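Local structure of spermidine N(1)-acetyltransferase (7KWJ) at residues M31-Y36 against F149-R154; R57-D62 against I68-L73. The protein transfers an acetyl group from acetyl-CoA to the primary amino groups of spermidine and also acetylates spermine, thereby protecting the bacterium against polyamine toxicity. The protein carries 10 engineered substitutions. All coordinates share one frame; numbering follows the deposited sequence.

Along the chain the segments come in the order 31-36, 57-62, 68-73 and 149-154, so both halves of interaction 2 fall between those of interaction 1. Their centres lie about 22 Å apart and their nearest atoms about 10 Å, without touching. Interaction 2 is a buried hairpin in the mixed sheet of this acetyltransferase, its centre about 8 Å from that of the chain. The centre of interaction 1 is about 17 Å from it, between the loop linking helices 15-22 and 39-47 and the turn linking strands 140-148 and 155-164. One contact belongs to the core of the fold, the other, at subunit borders, to a loop whose Glu33 binds polyamine and magnesium in the natural enzyme.

Interaction 1. Residues M31-Y36 against F149-R154; sequences MEEQPY and FFINGR. Engineered in segment 31-36: Met31 (natural residue Trp), Glu32 (natural residue Phe), Gln34 (natural residue Glu).
The flat carboxylate of Glu33 reaches out to the backbone and side chain of residues 150-151, with its two oxygens meeting different partners. OE2 of Glu33 lies 3.8 Å from the carbonyl O of Phe150, an approach of two acceptors that is not a hydrogen bond, while Glu33 OE1 stands 4.2 Å from Ile151 CG1. The Phe150 ring is turned elsewhere, with the backbone N of Arg154 3.4 Å above one of its faces, displaced from its centre, and Tyr155 packs against the ring edge-to-face. Glu33 reaches across through a bent chain, CG lying anti to the carbonyl carbon (chi1 -69°) and chi2 folding again at -54°.

Residues 151-154 form a tight beta-hairpin turn between strands 140-148 and 155-164. Ile151 N donates to Arg154 O at 2.8 Å, the return bond is weak, and Asn152 and Gly153 both have positive phi, as in a type I' turn. The facing loop, probably part of the allosteric loop of this enzyme, carries Glu33, a ligand of magnesium, spermidine and spermine in the natural enzyme; its Met31, Glu32 and Gln34 are engineered, and the first two are modelled only to CB. Two other subunits also touch this contact: His80 of one neighbour packs on Glu33 and hydrogen-bonds to Phe150 N, and Tyr109 of another hydrogen-bonds to OE1 of Gln34.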
# COMPACT_ATOMS: atom_id res chain seq x y z
N MET B 31 -34.06 -22.46 -8.83
CA MET B 31 -34.07 -21.04 -8.50
C MET B 31 -32.69 -20.51 -8.14
O MET B 31 -32.55 -19.30 -7.90
CB MET B 31 -35.04 -20.72 -7.35
N GLU B 32 -31.67 -21.36 -8.09
CA GLU B 32 -30.30 -20.92 -7.81
C GLU B 32 -29.66 -20.52 -9.13
O GLU B 32 -29.44 -21.36 -10.01
CB GLU B 32 -29.51 -22.03 -7.13
N GLU B 33 -29.37 -19.23 -9.28
CA GLU B 33 -28.87 -18.70 -10.54
C GLU B 33 -27.56 -19.37 -10.95
O GLU B 33 -27.51 -20.08 -11.97
CB GLU B 33 -28.67 -17.19 -10.45
CG GLU B 33 -29.96 -16.39 -10.34
CD GLU B 33 -30.95 -16.72 -11.45
OE1 GLU B 33 -32.00 -17.34 -11.15
OE2 GLU B 33 -30.67 -16.38 -12.62
N GLN B 34 -26.50 -19.16 -10.17
CA GLN B 34 -25.15 -19.61 -10.52
C GLN B 34 -24.68 -20.64 -9.50
O GLN B 34 -23.90 -20.32 -8.59
CB GLN B 34 -24.18 -18.44 -10.59
CG GLN B 34 -24.50 -17.42 -11.68
CD GLN B 34 -23.78 -17.70 -12.99
OE1 GLN B 34 -23.50 -18.85 -13.32
NE2 GLN B 34 -23.48 -16.64 -13.73
N PRO B 35 -25.13 -21.90 -9.61
CA PRO B 35 -24.45 -22.99 -8.91
C PRO B 35 -23.10 -23.34 -9.53
O PRO B 35 -22.41 -24.22 -9.02
CB PRO B 35 -25.43 -24.16 -9.03
CG PRO B 35 -26.18 -23.88 -10.28
CD PRO B 35 -26.31 -22.37 -10.36
N TYR B 36 -22.73 -22.67 -10.62
CA TYR B 36 -21.44 -22.84 -11.28
C TYR B 36 -20.45 -21.77 -10.85
O TYR B 36 -19.61 -21.34 -11.66
CB TYR B 36 -21.62 -22.82 -12.80
CG TYR B 36 -22.86 -23.56 -13.27
CD1 TYR B 36 -24.09 -22.92 -13.32
CD2 TYR B 36 -22.79 -24.88 -13.68
CE1 TYR B 36 -25.22 -23.59 -13.75
CE2 TYR B 36 -23.91 -25.56 -14.11
CZ TYR B 36 -25.13 -24.90 -14.14
OH TYR B 36 -26.25 -25.57 -14.58
N PHE B 149 -36.94 -12.51 -13.94
CA PHE B 149 -35.72 -13.30 -14.00
C PHE B 149 -35.75 -14.22 -15.22
O PHE B 149 -36.80 -14.77 -15.56
CB PHE B 149 -35.53 -14.14 -12.73
CG PHE B 149 -35.37 -13.32 -11.48
CD1 PHE B 149 -34.74 -12.09 -11.50
CD2 PHE B 149 -35.86 -13.79 -10.27
CE1 PHE B 149 -34.59 -11.34 -10.35
CE2 PHE B 149 -35.72 -13.04 -9.11
CZ PHE B 149 -35.09 -11.82 -9.15
N PHE B 150 -34.60 -14.36 -15.86
CA PHE B 150 -34.40 -15.35 -16.91
C PHE B 150 -34.02 -16.67 -16.27
O PHE B 150 -32.98 -16.77 -15.61
CB PHE B 150 -33.32 -14.88 -17.89
CG PHE B 150 -33.23 -15.71 -19.13
CD1 PHE B 150 -34.02 -15.42 -20.23
CD2 PHE B 150 -32.35 -16.78 -19.21
CE1 PHE B 150 -33.94 -16.18 -21.38
CE2 PHE B 150 -32.26 -17.55 -20.35
CZ PHE B 150 -33.06 -17.25 -21.44
N ILE B 151 -34.87 -17.68 -16.44
CA ILE B 151 -34.71 -18.97 -15.77
C ILE B 151 -34.92 -20.07 -16.80
O ILE B 151 -36.01 -20.20 -17.37
CB ILE B 151 -35.68 -19.13 -14.59
CG1 ILE B 151 -35.43 -18.05 -13.54
CG2 ILE B 151 -35.55 -20.52 -13.98
CD1 ILE B 151 -36.56 -17.90 -12.54
N ASN B 152 -33.88 -20.87 -17.03
CA ASN B 152 -33.95 -22.03 -17.91
C ASN B 152 -34.52 -21.66 -19.28
O ASN B 152 -35.53 -22.19 -19.73
CB ASN B 152 -34.75 -23.16 -17.27
CG ASN B 152 -34.06 -23.76 -16.06
OD1 ASN B 152 -34.62 -23.79 -14.96
ND2 ASN B 152 -32.84 -24.24 -16.26
N GLY B 153 -33.85 -20.72 -19.94
CA GLY B 153 -34.15 -20.41 -21.32
C GLY B 153 -35.42 -19.63 -21.55
O GLY B 153 -35.94 -19.63 -22.67
N ARG B 154 -35.93 -18.95 -20.53
CA ARG B 154 -37.16 -18.18 -20.68
C ARG B 154 -37.29 -17.21 -19.52
O ARG B 154 -36.88 -17.52 -18.39
CB ARG B 154 -38.39 -19.09 -20.74
CG ARG B 154 -38.39 -20.19 -19.70
CD ARG B 154 -39.79 -20.72 -19.44
NE ARG B 154 -39.78 -21.86 -18.52
CZ ARG B 154 -40.87 -22.37 -17.95
NH1 ARG B 154 -40.76 -23.41 -17.13
NH2 ARG B 154 -42.06 -21.85 -18.19

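Interaction 2. Residues R57-D62 against I68-L73; sequences RFVVED and IGLVEL
Backbone hydrogen bonds tie Phe58 and Val60 to Val71, Gly69 and Ile68 in an antiparallel hairpin. Phe58 and Val71 form a hydrogen-bonded pair, Phe58 N reaching Val71 O at 2.7 Å and Val71 N returning to Phe58 O at 2.8 Å. Further along, Val60 N donates to Gly69 O at 3.0 Å, whereas Val60 O receives the N-H of Ile68; two successive residues thus face one, a classic beta bulge in strand 67-77.

The one salt bridge joins Arg57 to Glu72. The two side chains run side by side, with guanidinium and carboxylate planes 24° apart, and Arg57 NH1 donates to Glu72 OE2 at 3.2 Å with a bent N-H...O angle of 145°. Bends at chi2 and chi3 let the arginine run alongside the glutamate, so that its CD and NH1 both meet OE2. The other oxygen, Glu72 OE1, has a weak hydrogen bond from Gln86, a spermine-binding residue.

Apolar contacts occupy both faces. Val59 CG2 meets Leu70 CD1 at 4.1 Å on the face of Arg57 and Glu72; on the reverse face Val60 uses both branches, CG1 against Ile68 CB and CG2 against Val71 CG2.

Strands 6-9 and 82-89 flank the hairpin, part of the central mixed sheet of the GNAT acetyltransferase fold, through backbone hydrogen bonds, and helix 98-113 packs over Phe58, Val60 and Val71 with Tyr109, Leu102 and Ala106.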
# COMPACT_ATOMS: atom_id res chain seq x y z
N ARG B 57 -26.01 -13.34 7.20
CA ARG B 57 -26.06 -14.70 6.69
C ARG B 57 -25.92 -15.66 7.86
O ARG B 57 -24.96 -15.57 8.63
CB ARG B 57 -24.96 -14.94 5.65
CG ARG B 57 -24.95 -13.91 4.53
CD ARG B 57 -24.61 -14.52 3.19
NE ARG B 57 -23.22 -14.96 3.10
CZ ARG B 57 -22.68 -15.54 2.03
NH1 ARG B 57 -23.42 -15.75 0.94
NH2 ARG B 57 -21.41 -15.90 2.04
N PHE B 58 -26.88 -16.57 8.00
CA PHE B 58 -26.96 -17.48 9.14
C PHE B 58 -26.99 -18.92 8.66
O PHE B 58 -27.82 -19.28 7.82
CB PHE B 58 -28.19 -17.19 9.99
CG PHE B 58 -28.22 -15.81 10.57
CD1 PHE B 58 -27.28 -15.42 11.50
CD2 PHE B 58 -29.19 -14.90 10.18
CE1 PHE B 58 -27.29 -14.14 12.03
CE2 PHE B 58 -29.21 -13.62 10.70
CZ PHE B 58 -28.26 -13.25 11.63
N VAL B 59 -26.10 -19.74 9.20
CA VAL B 59 -26.09 -21.17 8.95
C VAL B 59 -27.03 -21.84 9.94
O VAL B 59 -27.08 -21.47 11.12
CB VAL B 59 -24.66 -21.74 9.06
CG1 VAL B 59 -24.69 -23.26 9.02
CG2 VAL B 59 -23.78 -21.19 7.95
N VAL B 60 -27.78 -22.83 9.46
CA VAL B 60 -28.72 -23.59 10.28
C VAL B 60 -28.12 -24.95 10.57
O VAL B 60 -27.64 -25.63 9.65
CB VAL B 60 -30.08 -23.72 9.58
CG1 VAL B 60 -31.05 -24.53 10.43
CG2 VAL B 60 -30.65 -22.34 9.29
N GLU B 61 -28.14 -25.35 11.83
CA GLU B 61 -27.58 -26.63 12.25
C GLU B 61 -28.47 -27.24 13.33
O GLU B 61 -29.14 -26.52 14.08
CB GLU B 61 -26.15 -26.48 12.77
CG GLU B 61 -26.02 -25.53 13.96
CD GLU B 61 -24.57 -25.28 14.35
OE1 GLU B 61 -23.67 -25.85 13.69
OE2 GLU B 61 -24.34 -24.51 15.30
N ASP B 62 -28.47 -28.56 13.40
CA ASP B 62 -29.28 -29.29 14.37
C ASP B 62 -28.47 -29.51 15.65
O ASP B 62 -27.38 -28.96 15.82
CB ASP B 62 -29.77 -30.60 13.77
CG ASP B 62 -28.64 -31.51 13.32
OD1 ASP B 62 -27.47 -31.14 13.52
OD2 ASP B 62 -28.93 -32.59 12.77
N ILE B 68 -27.89 -27.71 8.17
CA ILE B 68 -29.09 -28.01 7.40
C ILE B 68 -29.17 -27.13 6.16
O ILE B 68 -29.29 -27.63 5.03
CB ILE B 68 -30.34 -27.85 8.28
CG1 ILE B 68 -30.31 -28.83 9.46
CG2 ILE B 68 -31.61 -28.03 7.46
CD1 ILE B 68 -30.34 -30.29 9.06
N GLY B 69 -29.11 -25.83 6.35
CA GLY B 69 -29.24 -24.89 5.24
C GLY B 69 -28.70 -23.53 5.61
O GLY B 69 -27.84 -23.40 6.48
N LEU B 70 -29.21 -22.51 4.92
CA LEU B 70 -28.74 -21.14 5.09
C LEU B 70 -29.92 -20.19 5.04
O LEU B 70 -30.85 -20.37 4.25
CB LEU B 70 -27.73 -20.78 3.99
CG LEU B 70 -27.10 -19.39 4.05
CD1 LEU B 70 -25.96 -19.34 5.06
CD2 LEU B 70 -26.60 -18.98 2.67
N VAL B 71 -29.87 -19.16 5.89
CA VAL B 71 -30.86 -18.09 5.91
C VAL B 71 -30.12 -16.77 5.81
O VAL B 71 -29.14 -16.55 6.53
CB VAL B 71 -31.74 -18.13 7.17
CG1 VAL B 71 -32.68 -16.94 7.18
CG2 VAL B 71 -32.52 -19.43 7.24
N GLU B 72 -30.58 -15.89 4.92
CA GLU B 72 -29.89 -14.64 4.62
C GLU B 72 -30.85 -13.47 4.71
O GLU B 72 -32.04 -13.58 4.38
CB GLU B 72 -29.27 -14.67 3.22
CG GLU B 72 -28.21 -15.74 3.01
CD GLU B 72 -27.74 -15.81 1.57
OE1 GLU B 72 -28.54 -15.49 0.67
OE2 GLU B 72 -26.57 -16.17 1.34
N LEU B 73 -30.32 -12.33 5.16
CA LEU B 73 -30.99 -11.04 5.09
C LEU B 73 -30.06 -10.09 4.35
O LEU B 73 -29.00 -9.74 4.87
CB LEU B 73 -31.33 -10.51 6.48
CG LEU B 73 -32.37 -11.27 7.29
CD1 LEU B 73 -32.53 -10.64 8.66
CD2 LEU B 73 -33.71 -11.30 6.56